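Long-range contacts in TbpB (Actinobacillus pleuropneumoniae, PDB 3HOL), which probably binds host transferrin at the bacterial surface, serving as the lipoprotein component of the transferrin receptor used in iron acquisition: residues E138-Y143 with Y224-A229; D127-A132 with G158-D163. All coordinates share one frame; numbering follows the deposited sequence.

Interaction 1 of 2, residues E138-Y143 with Y224-A229; sequences EGRPNY and YNFFSA
Side-chain torsions set up the meeting of Tyr224 and Arg140: the Tyr224 ring leaves with CG anti to its backbone N (chi1 -174°), while Arg140 CG is anti to its carbonyl carbon (chi1 -77°) and the chain then runs extended to NE. Arg140 CG consequently lies over one face of the phenol, offset toward the rim, in a CH-pi contact 3.6 Å from the centroid of the Tyr224 ring. Farther along, Arg140 NE donates to Tyr224 OH at 3.1 Å with an N-H...O angle of 154°, although the modelled place of the hydroxyl is not fully certain. The guanidinium stands steeply to the phenol ring, and its other nitrogens reach Asn131 and the Gly154 carbonyl, so its rotation is fixed from several directions. Over one guanidinium face comes the rim of Phe226, with CE1 3.8 Å from Arg140 NE. Pro141 closes the apolar side: its CG meets Tyr224 CB at 3.9 Å, while its CD lies 3.9 Å from Phe226 CZ. Glu138 forms a salt bridge with Lys218. An Asx turn, Phe227 N to Asn225 OD1, turns the chain around Phe226. The whole illustrates loop-to-loop packing at one end of an antiparallel beta barrel, an arginine-aromatic cluster joining two interstrand loops.

Interaction 2 of 2, residues D127-A132 with G158-D163; sequences DFTSNA and GLVSGD
Asp127 meets Ser161 side chain to side chain: Ser161 OG donates to Asp127 OD1 at 2.7 Å, using the anti lone pair of that oxygen, while OD2 forms a salt bridge with Lys75. The same serine oxygen accepts the Phe128 N-H, with Phe128 N 3.3 Å from Ser161 OG, so it both gives and receives. Phe128 O in turn takes the backbone N-H of Ser161 at 3.0 Å. The side chain of Phe128 holds CG between its own N and carbonyl carbon (chi1 60°), which swings the ring across the loop; one face then receives Ser161 CB in a CH-pi contact, and CE1 lies 4.0 Å from Leu159 CG. Thr129 and Val160 form a single bridge, a non-hydrogen-bonded antiparallel pair, CA to CA 4.3 Å. Thr129 OG1 turns instead to its neighbour, donating to Ser130 O in the carbonyl plane. Ser130 N donates to Leu159 O at 2.7 Å, and Leu159 N donates to Ser130 OG at 3.0 Å, bent to 144°; this hydroxyl donates a hydrogen bond to Asn131 O. In both pairs flanking the bridge, Phe128/Ser161 and Ser130/Leu159, one backbone bond is thus kept and a serine hydroxyl takes the place of the other. Asn131 O also receives a CA-H...O contact from Gly158, and Ala132 CB rests 4.0 Å from Gly158 N. On the loop side, Asp163 folds back through a short 3-10 turn, its OD2 accepting from Val160 N. The other edge of the strand bonds to strand 257-265. Typical here is a beta-barrel strand whose second edge, near the end of the barrel, is paired by a returning loop through one antiparallel bridge supplemented by serine hydroxyls.

Both contacts draw on the long connection between strands 119-133 and 171-178, at the same end of one beta barrel. Interaction 2 is the deeper: every touching residue is buried, and its centre lies about 28 Å from the chain centre, against about 37 Å for interaction 1, where Glu138 and Phe226 are partly exposed. Interaction 1 joins that connection to the loop between strands 206-213 and 231-239 through side chains, without beta pairing; interaction 2 folds the connection back onto its own strand, largely by backbone and hydroxyl hydrogen bonds. They touch directly: Arg140 NH2 probably bonds to Asn131 OD1 at 2.6 Å, Phe227 and Phe128 meet edge-to-face, and Phe226 packs against Leu159 and Ser130.

Interaction 1 of 2, residues E138-Y143 with Y224-A229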
loop_
_atom_site.group_PDB
_atom_site.type_symbol
_atom_site.label_atom_id
_atom_site.label_comp_id
_atom_site.label_asym_id
_atom_site.label_seq_id
_atom_site.Cartn_x
_atom_site.Cartn_y
_atom_site.Cartn_z
ATOM N N GLU A 138 32.038 6.128 25.448
ATOM C CA GLU A 138 31.349 5.142 24.615
ATOM C C GLU A 138 32.252 3.995 24.180
ATOM O O GLU A 138 31.786 2.863 24.044
ATOM C CB GLU A 138 30.686 5.810 23.403
ATOM C CG GLU A 138 29.828 4.871 22.526
ATOM C CD GLU A 138 28.619 4.268 23.251
ATOM O OE1 GLU A 138 28.253 4.718 24.359
ATOM O OE2 GLU A 138 28.020 3.322 22.709
ATOM N N GLY A 139 33.539 4.285 23.994
ATOM C CA GLY A 139 34.533 3.277 23.672
ATOM C C GLY A 139 34.442 2.677 22.274
ATOM O O GLY A 139 34.762 1.506 22.079
ATOM N N ARG A 140 34.048 3.482 21.301
ATOM C CA ARG A 140 34.004 3.027 19.909
ATOM C C ARG A 140 35.420 2.843 19.388
ATOM O O ARG A 140 36.346 3.492 19.883
ATOM C CB ARG A 140 33.166 3.957 19.044
ATOM C CG ARG A 140 31.666 3.712 19.281
ATOM C CD ARG A 140 30.758 4.633 18.514
ATOM N NE ARG A 140 29.384 4.321 18.881
ATOM C CZ ARG A 140 28.302 4.698 18.214
ATOM N NH1 ARG A 140 28.377 5.455 17.114
ATOM N NH2 ARG A 140 27.110 4.340 18.678
ATOM N N PRO A 141 35.597 1.926 18.420
ATOM C CA PRO A 141 36.947 1.526 18.009
ATOM C C PRO A 141 37.652 2.576 17.152
ATOM O O PRO A 141 37.049 3.193 16.295
ATOM C CB PRO A 141 36.709 0.236 17.195
ATOM C CG PRO A 141 35.227 -0.033 17.234
ATOM C CD PRO A 141 34.571 1.282 17.580
ATOM N N ASN A 142 38.948 2.737 17.370
ATOM C CA ASN A 142 39.734 3.667 16.604
ATOM C C ASN A 142 40.278 3.047 15.299
ATOM O O ASN A 142 40.172 3.646 14.208
ATOM C CB ASN A 142 40.876 4.153 17.500
ATOM C CG ASN A 142 40.500 5.359 18.310
ATOM O OD1 ASN A 142 39.552 6.068 18.010
ATOM N ND2 ASN A 142 41.268 5.614 19.349
ATOM N N TYR A 143 40.854 1.855 15.412
ATOM C CA TYR A 143 41.587 1.252 14.307
ATOM C C TYR A 143 41.195 -0.192 14.026
ATOM O O TYR A 143 41.510 -1.082 14.803
ATOM C CB TYR A 143 43.105 1.368 14.556
ATOM C CG TYR A 143 43.554 2.759 15.000
ATOM C CD1 TYR A 143 43.374 3.860 14.169
ATOM C CD2 TYR A 143 44.165 2.965 16.256
ATOM C CE1 TYR A 143 43.820 5.147 14.557
ATOM C CE2 TYR A 143 44.577 4.265 16.675
ATOM C CZ TYR A 143 44.416 5.344 15.801
ATOM O OH TYR A 143 44.785 6.635 16.162
ATOM N N TYR A 224 34.037 -3.501 20.405
ATOM C CA TYR A 224 32.780 -2.757 20.484
ATOM C C TYR A 224 31.754 -3.364 19.525
ATOM O O TYR A 224 32.059 -3.650 18.359
ATOM C CB TYR A 224 32.991 -1.287 20.158
ATOM C CG TYR A 224 31.769 -0.402 20.345
ATOM C CD1 TYR A 224 31.535 0.255 21.546
ATOM C CD2 TYR A 224 30.845 -0.202 19.308
ATOM C CE1 TYR A 224 30.405 1.090 21.715
ATOM C CE2 TYR A 224 29.723 0.609 19.477
ATOM C CZ TYR A 224 29.514 1.257 20.675
ATOM O OH TYR A 224 28.412 2.068 20.839
ATOM N N ASN A 225 30.535 -3.508 20.020
ATOM C CA ASN A 225 29.453 -4.146 19.286
ATOM C C ASN A 225 28.431 -3.077 18.911
ATOM O O ASN A 225 27.777 -2.502 19.785
ATOM C CB ASN A 225 28.858 -5.282 20.152
ATOM C CG ASN A 225 27.502 -5.757 19.649
ATOM O OD1 ASN A 225 27.191 -5.626 18.471
ATOM N ND2 ASN A 225 26.689 -6.293 20.535
ATOM N N PHE A 226 28.330 -2.750 17.618
ATOM C CA PHE A 226 27.395 -1.707 17.150
ATOM C C PHE A 226 25.887 -2.091 17.207
ATOM O O PHE A 226 25.021 -1.232 16.977
ATOM C CB PHE A 226 27.773 -1.287 15.725
ATOM C CG PHE A 226 28.915 -0.321 15.703
ATOM C CD1 PHE A 226 28.694 1.045 15.879
ATOM C CD2 PHE A 226 30.233 -0.789 15.607
ATOM C CE1 PHE A 226 29.786 1.952 15.911
ATOM C CE2 PHE A 226 31.304 0.097 15.630
ATOM C CZ PHE A 226 31.092 1.461 15.774
ATOM N N PHE A 227 25.605 -3.371 17.473
ATOM C CA PHE A 227 24.258 -3.966 17.263
ATOM C C PHE A 227 23.703 -4.523 18.576
ATOM O O PHE A 227 23.209 -5.660 18.616
ATOM C CB PHE A 227 24.363 -5.112 16.224
ATOM C CG PHE A 227 25.234 -4.753 15.023
ATOM C CD1 PHE A 227 24.759 -3.890 14.055
ATOM C CD2 PHE A 227 26.539 -5.268 14.898
ATOM C CE1 PHE A 227 25.547 -3.517 12.956
ATOM C CE2 PHE A 227 27.343 -4.900 13.810
ATOM C CZ PHE A 227 26.841 -4.023 12.838
ATOM N N SER A 228 23.798 -3.722 19.641
ATOM C CA SER A 228 23.487 -4.257 20.981
ATOM C C SER A 228 22.052 -3.943 21.375
ATOM O O SER A 228 21.524 -4.547 22.311
ATOM C CB SER A 228 24.464 -3.721 22.049
ATOM O OG SER A 228 24.305 -2.304 22.246
ATOM N N ALA A 229 21.444 -2.987 20.685
ATOM C CA ALA A 229 20.124 -2.458 21.073
ATOM C C ALA A 229 19.008 -3.172 20.338
ATOM O O ALA A 229 19.131 -3.445 19.138
ATOM C CB ALA A 229 20.057 -0.990 20.767
#

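Interaction 2 of 2, residues D127-A132 with G158-D163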
loop_
_atom_site.group_PDB
_atom_site.type_symbol
_atom_site.label_atom_id
_atom_site.label_comp_id
_atom_site.label_asym_id
_atom_site.label_seq_id
_atom_site.Cartn_x
_atom_site.Cartn_y
_atom_site.Cartn_z
ATOM N N ASP A 127 21.352 -3.661 5.318
ATOM C CA ASP A 127 22.319 -2.583 5.362
ATOM C C ASP A 127 21.936 -1.721 6.562
ATOM O O ASP A 127 20.830 -1.877 7.101
ATOM C CB ASP A 127 22.219 -1.760 4.063
ATOM C CG ASP A 127 22.918 -2.459 2.895
ATOM O OD1 ASP A 127 24.154 -2.505 2.933
ATOM O OD2 ASP A 127 22.211 -2.939 1.964
ATOM N N PHE A 128 22.815 -0.803 6.963
ATOM C CA PHE A 128 22.593 -0.024 8.172
ATOM C C PHE A 128 23.461 1.195 8.171
ATOM O O PHE A 128 24.483 1.258 7.444
ATOM C CB PHE A 128 22.924 -0.828 9.470
ATOM C CG PHE A 128 24.379 -1.305 9.563
ATOM C CD1 PHE A 128 25.371 -0.492 10.121
ATOM C CD2 PHE A 128 24.743 -2.579 9.128
ATOM C CE1 PHE A 128 26.713 -0.937 10.190
ATOM C CE2 PHE A 128 26.069 -3.017 9.193
ATOM C CZ PHE A 128 27.048 -2.184 9.734
ATOM N N THR A 129 23.071 2.145 9.025
ATOM C CA THR A 129 24.021 3.178 9.471
ATOM C C THR A 129 23.950 3.266 10.991
ATOM O O THR A 129 22.852 3.164 11.560
ATOM C CB THR A 129 23.816 4.587 8.809
ATOM O OG1 THR A 129 24.719 5.535 9.415
ATOM C CG2 THR A 129 22.334 5.134 8.954
ATOM N N SER A 130 25.097 3.367 11.661
ATOM C CA SER A 130 25.020 3.659 13.106
ATOM C C SER A 130 24.791 5.155 13.333
ATOM O O SER A 130 24.702 5.945 12.390
ATOM C CB SER A 130 26.269 3.168 13.842
ATOM O OG SER A 130 27.320 4.102 13.620
ATOM N N ASN A 131 24.621 5.552 14.594
ATOM C CA ASN A 131 24.685 6.970 14.907
ATOM C C ASN A 131 26.163 7.376 15.019
ATOM O O ASN A 131 27.049 6.522 14.791
ATOM C CB ASN A 131 23.909 7.266 16.204
ATOM C CG ASN A 131 24.526 6.639 17.420
ATOM O OD1 ASN A 131 25.318 5.701 17.346
ATOM N ND2 ASN A 131 24.130 7.150 18.591
ATOM N N ALA A 132 26.416 8.645 15.372
ATOM C CA ALA A 132 27.774 9.187 15.553
ATOM C C ALA A 132 27.995 9.500 17.034
ATOM O O ALA A 132 27.232 10.275 17.628
ATOM C CB ALA A 132 28.009 10.444 14.693
ATOM N N GLY A 158 28.805 8.341 11.328
ATOM C CA GLY A 158 28.147 7.049 11.528
ATOM C C GLY A 158 28.855 5.992 10.693
ATOM O O GLY A 158 29.266 6.280 9.559
ATOM N N LEU A 159 28.997 4.786 11.247
ATOM C CA LEU A 159 29.430 3.631 10.482
ATOM C C LEU A 159 28.317 3.114 9.563
ATOM O O LEU A 159 27.198 2.865 10.037
ATOM C CB LEU A 159 29.805 2.502 11.424
ATOM C CG LEU A 159 30.101 1.117 10.807
ATOM C CD1 LEU A 159 31.327 1.163 9.882
ATOM C CD2 LEU A 159 30.338 0.101 11.902
ATOM N N VAL A 160 28.635 2.905 8.280
ATOM C CA VAL A 160 27.682 2.370 7.294
ATOM C C VAL A 160 28.097 0.949 6.887
ATOM O O VAL A 160 29.289 0.666 6.824
ATOM C CB VAL A 160 27.627 3.252 6.032
ATOM C CG1 VAL A 160 26.398 2.920 5.163
ATOM C CG2 VAL A 160 27.523 4.760 6.427
ATOM N N SER A 161 27.127 0.067 6.604
ATOM C CA SER A 161 27.449 -1.284 6.092
ATOM C C SER A 161 28.399 -1.196 4.871
ATOM O O SER A 161 29.267 -2.052 4.686
ATOM C CB SER A 161 26.177 -2.039 5.670
ATOM O OG SER A 161 25.333 -1.164 4.913
ATOM N N GLY A 162 28.241 -0.144 4.072
ATOM C CA GLY A 162 29.075 0.071 2.884
ATOM C C GLY A 162 30.509 0.466 3.194
ATOM O O GLY A 162 31.372 0.456 2.314
ATOM N N ASP A 163 30.794 0.757 4.460
ATOM C CA ASP A 163 32.202 0.891 4.891
ATOM C C ASP A 163 32.919 -0.437 5.100
ATOM O O ASP A 163 34.143 -0.446 5.244
ATOM C CB ASP A 163 32.300 1.747 6.182
ATOM C CG ASP A 163 31.796 3.178 5.974
ATOM O OD1 ASP A 163 32.134 3.778 4.918
ATOM O OD2 ASP A 163 31.087 3.721 6.876
#